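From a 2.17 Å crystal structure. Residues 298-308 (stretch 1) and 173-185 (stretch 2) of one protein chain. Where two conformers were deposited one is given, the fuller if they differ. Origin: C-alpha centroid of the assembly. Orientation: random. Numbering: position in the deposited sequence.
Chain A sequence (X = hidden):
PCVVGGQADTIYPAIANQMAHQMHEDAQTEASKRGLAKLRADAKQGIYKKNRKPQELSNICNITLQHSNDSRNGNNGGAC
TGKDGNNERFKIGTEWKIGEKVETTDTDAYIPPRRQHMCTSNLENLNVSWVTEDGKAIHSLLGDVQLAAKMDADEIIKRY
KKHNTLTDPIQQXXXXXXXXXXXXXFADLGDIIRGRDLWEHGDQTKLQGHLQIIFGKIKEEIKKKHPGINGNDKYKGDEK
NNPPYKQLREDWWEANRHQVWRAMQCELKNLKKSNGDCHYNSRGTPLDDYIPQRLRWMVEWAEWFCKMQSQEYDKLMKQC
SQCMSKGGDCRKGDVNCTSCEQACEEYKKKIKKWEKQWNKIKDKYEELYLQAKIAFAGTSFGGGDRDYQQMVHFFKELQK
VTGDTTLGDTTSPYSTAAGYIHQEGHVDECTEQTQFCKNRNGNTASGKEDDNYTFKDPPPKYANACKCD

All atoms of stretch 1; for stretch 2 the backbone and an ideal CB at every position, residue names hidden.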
# COMPACT_ATOMS: atom_id res chain seq x y z
N MET A 298 1.55 2.24 -6.30
CA MET A 298 1.41 3.18 -7.41
C MET A 298 0.08 3.91 -7.36
O MET A 298 0.03 5.13 -7.56
CB MET A 298 1.57 2.44 -8.74
CG MET A 298 1.34 3.30 -9.99
SD MET A 298 1.48 2.41 -11.56
CE MET A 298 -0.08 1.53 -11.62
N VAL A 299 -1.02 3.18 -7.12
CA VAL A 299 -2.32 3.83 -6.97
C VAL A 299 -2.31 4.80 -5.79
O VAL A 299 -2.89 5.89 -5.86
CB VAL A 299 -3.43 2.77 -6.83
CG1 VAL A 299 -4.78 3.44 -6.56
CG2 VAL A 299 -3.50 1.87 -8.06
N GLU A 300 -1.66 4.41 -4.70
CA GLU A 300 -1.55 5.30 -3.54
C GLU A 300 -0.64 6.49 -3.84
O GLU A 300 -0.88 7.59 -3.32
CB GLU A 300 -1.05 4.52 -2.32
CG GLU A 300 -1.06 5.29 -0.98
CD GLU A 300 -0.74 4.39 0.21
OE1 GLU A 300 -0.44 3.20 -0.01
OE2 GLU A 300 -0.79 4.87 1.37
N TRP A 301 0.38 6.30 -4.68
CA TRP A 301 1.23 7.41 -5.10
C TRP A 301 0.43 8.44 -5.89
O TRP A 301 0.64 9.65 -5.73
CB TRP A 301 2.41 6.89 -5.93
CG TRP A 301 3.41 7.95 -6.36
CD1 TRP A 301 4.63 8.20 -5.78
CD2 TRP A 301 3.30 8.87 -7.45
NE1 TRP A 301 5.27 9.23 -6.44
CE2 TRP A 301 4.47 9.66 -7.47
CE3 TRP A 301 2.31 9.12 -8.42
CZ2 TRP A 301 4.69 10.67 -8.41
CZ3 TRP A 301 2.53 10.13 -9.35
CH2 TRP A 301 3.71 10.88 -9.34
N ALA A 302 -0.47 7.99 -6.76
CA ALA A 302 -1.24 8.92 -7.58
C ALA A 302 -2.23 9.71 -6.74
O ALA A 302 -2.47 10.89 -7.02
CB ALA A 302 -1.96 8.16 -8.70
N GLU A 303 -2.81 9.08 -5.71
CA GLU A 303 -3.76 9.80 -4.86
C GLU A 303 -3.07 10.92 -4.09
O GLU A 303 -3.58 12.05 -4.03
CB GLU A 303 -4.46 8.83 -3.90
CG GLU A 303 -5.35 9.55 -2.87
CD GLU A 303 -6.07 8.60 -1.92
OE1 GLU A 303 -5.75 7.40 -1.89
OE2 GLU A 303 -6.96 9.08 -1.18
N TRP A 304 -1.90 10.64 -3.50
CA TRP A 304 -1.21 11.65 -2.72
C TRP A 304 -0.51 12.69 -3.59
O TRP A 304 -0.27 13.81 -3.11
CB TRP A 304 -0.21 10.99 -1.76
CG TRP A 304 -0.92 10.37 -0.59
CD1 TRP A 304 -1.33 9.07 -0.47
CD2 TRP A 304 -1.37 11.05 0.59
NE1 TRP A 304 -1.97 8.89 0.73
CE2 TRP A 304 -2.01 10.09 1.40
CE3 TRP A 304 -1.27 12.36 1.06
CZ2 TRP A 304 -2.55 10.40 2.65
CZ3 TRP A 304 -1.81 12.68 2.29
CH2 TRP A 304 -2.45 11.70 3.07
N PHE A 305 -0.19 12.36 -4.85
CA PHE A 305 0.27 13.39 -5.77
C PHE A 305 -0.85 14.38 -6.08
O PHE A 305 -0.60 15.59 -6.19
CB PHE A 305 0.78 12.78 -7.08
CG PHE A 305 0.86 13.76 -8.21
CD1 PHE A 305 1.92 14.65 -8.29
CD2 PHE A 305 -0.14 13.83 -9.17
CE1 PHE A 305 2.00 15.57 -9.33
CE2 PHE A 305 -0.07 14.75 -10.20
CZ PHE A 305 1.00 15.63 -10.28
N CYS A 306 -2.08 13.88 -6.24
CA CYS A 306 -3.19 14.77 -6.55
C CYS A 306 -3.55 15.65 -5.36
O CYS A 306 -3.99 16.79 -5.56
CB CYS A 306 -4.40 13.95 -7.01
SG CYS A 306 -4.29 13.36 -8.74
N LYS A 307 -3.38 15.16 -4.13
CA LYS A 307 -3.61 16.01 -2.97
C LYS A 307 -2.59 17.14 -2.90
O LYS A 307 -2.95 18.28 -2.60
CB LYS A 307 -3.56 15.17 -1.68
CG LYS A 307 -4.74 14.23 -1.50
CD LYS A 307 -4.62 13.46 -0.18
CE LYS A 307 -5.91 12.74 0.15
NZ LYS A 307 -7.03 13.71 0.39
N MET A 308 -1.32 16.83 -3.16
CA MET A 308 -0.30 17.87 -3.21
C MET A 308 -0.55 18.85 -4.35
O MET A 308 -0.46 20.07 -4.17
CB MET A 308 1.09 17.24 -3.34
CG MET A 308 2.26 18.22 -3.46
SD MET A 308 2.59 18.79 -5.14
CE MET A 308 2.71 17.23 -6.01
N UNK A 173 -15.59 12.28 1.08
CA UNK A 173 -14.39 11.87 0.35
C UNK A 173 -13.23 11.58 1.30
O UNK A 173 -12.38 10.74 0.99
CB UNK A 173 -13.99 12.95 -0.65
N UNK A 174 -13.17 12.26 2.44
CA UNK A 174 -12.12 11.98 3.41
C UNK A 174 -12.36 10.67 4.13
O UNK A 174 -11.40 9.97 4.49
CB UNK A 174 -12.02 13.12 4.43
N UNK A 175 -13.63 10.31 4.37
CA UNK A 175 -13.92 9.02 4.98
C UNK A 175 -13.49 7.87 4.07
O UNK A 175 -12.90 6.89 4.54
CB UNK A 175 -15.41 8.91 5.30
N UNK A 176 -13.77 7.98 2.77
CA UNK A 176 -13.36 6.92 1.85
C UNK A 176 -11.84 6.83 1.77
O UNK A 176 -11.29 5.72 1.69
CB UNK A 176 -13.95 7.16 0.46
N UNK A 177 -11.15 7.97 1.81
CA UNK A 177 -9.69 7.95 1.78
C UNK A 177 -9.12 7.26 3.01
O UNK A 177 -8.12 6.54 2.91
CB UNK A 177 -9.14 9.37 1.68
N UNK A 178 -9.75 7.46 4.17
CA UNK A 178 -9.30 6.78 5.39
C UNK A 178 -9.59 5.28 5.30
O UNK A 178 -8.77 4.46 5.72
CB UNK A 178 -9.98 7.38 6.62
N UNK A 179 -10.76 4.91 4.76
CA UNK A 179 -11.08 3.50 4.60
C UNK A 179 -10.08 2.81 3.67
O UNK A 179 -9.66 1.67 3.94
CB UNK A 179 -12.50 3.34 4.06
N UNK A 180 -9.66 3.48 2.60
CA UNK A 180 -8.68 2.89 1.69
C UNK A 180 -7.33 2.71 2.37
O UNK A 180 -6.64 1.70 2.13
CB UNK A 180 -8.52 3.76 0.44
N UNK A 181 -6.93 3.66 3.22
CA UNK A 181 -5.64 3.57 3.90
C UNK A 181 -5.60 2.37 4.84
O UNK A 181 -4.56 1.71 4.97
CB UNK A 181 -5.36 4.86 4.68
N UNK A 182 -6.72 2.08 5.51
CA UNK A 182 -6.78 0.91 6.38
C UNK A 182 -6.74 -0.38 5.54
O UNK A 182 -6.17 -1.39 5.97
CB UNK A 182 -8.04 0.95 7.24
N UNK A 183 -7.31 -0.36 4.34
CA UNK A 183 -7.24 -1.53 3.47
C UNK A 183 -5.82 -1.72 2.94
O UNK A 183 -5.35 -2.86 2.81
CB UNK A 183 -8.23 -1.39 2.31
N UNK A 184 -5.12 -0.63 2.63
CA UNK A 184 -3.72 -0.72 2.24
C UNK A 184 -2.86 -1.30 3.36
O UNK A 184 -1.93 -2.07 3.10
CB UNK A 184 -3.20 0.66 1.84
N UNK A 185 -3.15 -0.94 4.61
CA UNK A 185 -2.37 -1.46 5.73
C UNK A 185 -2.65 -2.94 5.96
O UNK A 185 -1.74 -3.70 6.30
CB UNK A 185 -2.67 -0.67 7.00

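Stretch 2 is helical throughout, with phi near -65° and psi near -37°, and it runs roughly antiparallel to the helix of stretch 1: the N-to-C directions differ by 150°, and the axes approach to 12.1 Å. The visible helix offers a row of side chains: Val 299, Glu 300, Glu 303 and Lys 307.

Position 173 has nothing of stretch 1 within 5.5 Å of its ideal CB, so almost any helix-compatible residue would do. It is Lys 173, poorly ordered. At 174 the CA-to-CB bond points sideways and the CB is again free, but Lys 307 extends its amine in this direction; an acidic or polar chain could use it. The residue is Asp 174, whose end comes nearer than its CB. Its OD1 lies 4.5 Å from Lys 307 NZ, beyond a salt bridge.

Positions 175 and 176 meet nothing at their CB atoms, and stretch 1 sets no preference. They are Gln 175 and Glu 176, neither in contact.

At 177 the bond points toward stretch 1, and the ideal CB is 3.6 Å from Glu 303 OE2 and 4.9 Å from Lys 307 CE. An acceptor so close favours a small residue, preferably a donor: serine or threonine, with alanine tolerable but unable to bond. Ser 177, with chi1 t, donates from OG to Glu 303 OE2 at 2.8 Å. A water adds a second link, donating to Ser 177 O and to Glu 303 OE1, 3.1 Å from each.

Position 178 points away and 179 is out of reach; stretch 1 cannot discriminate there. They are Ile 178 and Cys 179, the latter bonded covalently elsewhere in the structure.

At 180 the bond again points toward stretch 1, yet the ideal CB is 5.1 Å from Glu 303 OE1. The gap calls for a longer chain, and the carboxylate for a positive one: lysine or arginine, with glutamine a neutral alternative. Arg 180 places NH1 2.9 Å from Glu 303 OE2, a salt bridge whose hydrogen bond has an N-H...acceptor angle of 162°. The oxygen sits at the guanidinium edge, near its plane, as suits the bond from Arg 180; the same oxygen also accepts from Ser 177 OG.

Position 181 points sideways with a free CB, and small or medium residues would fit; it is Ala 181. Positions 182 and 183 are out of reach, and Val 182 and Arg 183 make no contact here.

At 184 the bond points toward stretch 1, with the ideal CB 4.2 Å from Glu 300 OE1 and Val 299 farther along. A long chain with apolar surface and perhaps a polar tip would suit: tyrosine, methionine or a basic residue. Tyr 184, chi1 m, brings CD2 to 3.7 Å from Glu 300 OE1, obliquely to the ring, and OH to 3.8 Å from Val 299 CG1. It has the largest area covered by stretch 1, 77 Å².

Position 185 turns out of reach again; it is Ser 185.

Stretch 2 (173-185) KDQESICRAVRYS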
# COMPACT_ATOMS: atom_id res chain seq x y z
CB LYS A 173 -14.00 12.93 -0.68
CG LYS A 173 -13.39 14.20 -0.11
CD LYS A 173 -13.12 15.21 -1.21
CE LYS A 173 -12.32 14.58 -2.35
NZ LYS A 173 -12.18 15.49 -3.52
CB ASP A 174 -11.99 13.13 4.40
CG ASP A 174 -11.52 14.42 3.76
OD1 ASP A 174 -10.72 14.34 2.80
OD2 ASP A 174 -11.95 15.50 4.20
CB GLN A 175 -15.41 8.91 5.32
CG GLN A 175 -15.88 9.92 6.35
CD GLN A 175 -17.30 9.66 6.85
OE1 GLN A 175 -17.58 8.62 7.44
NE2 GLN A 175 -18.20 10.61 6.60
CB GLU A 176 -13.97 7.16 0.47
CG GLU A 176 -15.18 6.30 0.19
CD GLU A 176 -15.78 6.56 -1.18
OE1 GLU A 176 -15.89 7.75 -1.56
OE2 GLU A 176 -16.14 5.59 -1.87
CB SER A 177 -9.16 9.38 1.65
OG SER A 177 -7.75 9.40 1.51
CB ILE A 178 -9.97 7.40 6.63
CG1 ILE A 178 -9.58 8.87 6.79
CG2 ILE A 178 -9.60 6.63 7.88
CD1 ILE A 178 -10.26 9.56 7.97
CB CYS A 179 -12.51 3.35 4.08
SG CYS A 179 -13.82 3.83 5.28
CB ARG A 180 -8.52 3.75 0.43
CG ARG A 180 -9.65 3.59 -0.60
CD ARG A 180 -9.29 4.24 -1.94
NE ARG A 180 -8.98 5.66 -1.81
CZ ARG A 180 -9.88 6.64 -1.93
NH1 ARG A 180 -9.50 7.91 -1.80
NH2 ARG A 180 -11.15 6.36 -2.18
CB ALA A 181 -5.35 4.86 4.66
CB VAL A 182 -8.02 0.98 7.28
CG1 VAL A 182 -8.13 -0.25 8.17
CG2 VAL A 182 -7.99 2.25 8.14
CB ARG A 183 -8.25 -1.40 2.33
CG ARG A 183 -9.69 -1.44 2.80
CD ARG A 183 -10.66 -0.98 1.72
NE ARG A 183 -10.57 -1.80 0.52
CZ ARG A 183 -11.35 -1.66 -0.54
NH1 ARG A 183 -12.30 -0.73 -0.54
NH2 ARG A 183 -11.19 -2.45 -1.60
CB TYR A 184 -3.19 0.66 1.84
CG TYR A 184 -3.80 1.24 0.58
CD1 TYR A 184 -4.11 0.43 -0.51
CD2 TYR A 184 -4.05 2.61 0.48
CE1 TYR A 184 -4.65 0.96 -1.66
CE2 TYR A 184 -4.60 3.15 -0.67
CZ TYR A 184 -4.90 2.32 -1.74
OH TYR A 184 -5.44 2.85 -2.89
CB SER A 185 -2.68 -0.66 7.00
OG SER A 185 -2.21 -1.35 8.15
O HOH W 1 -5.68 6.30 0.98
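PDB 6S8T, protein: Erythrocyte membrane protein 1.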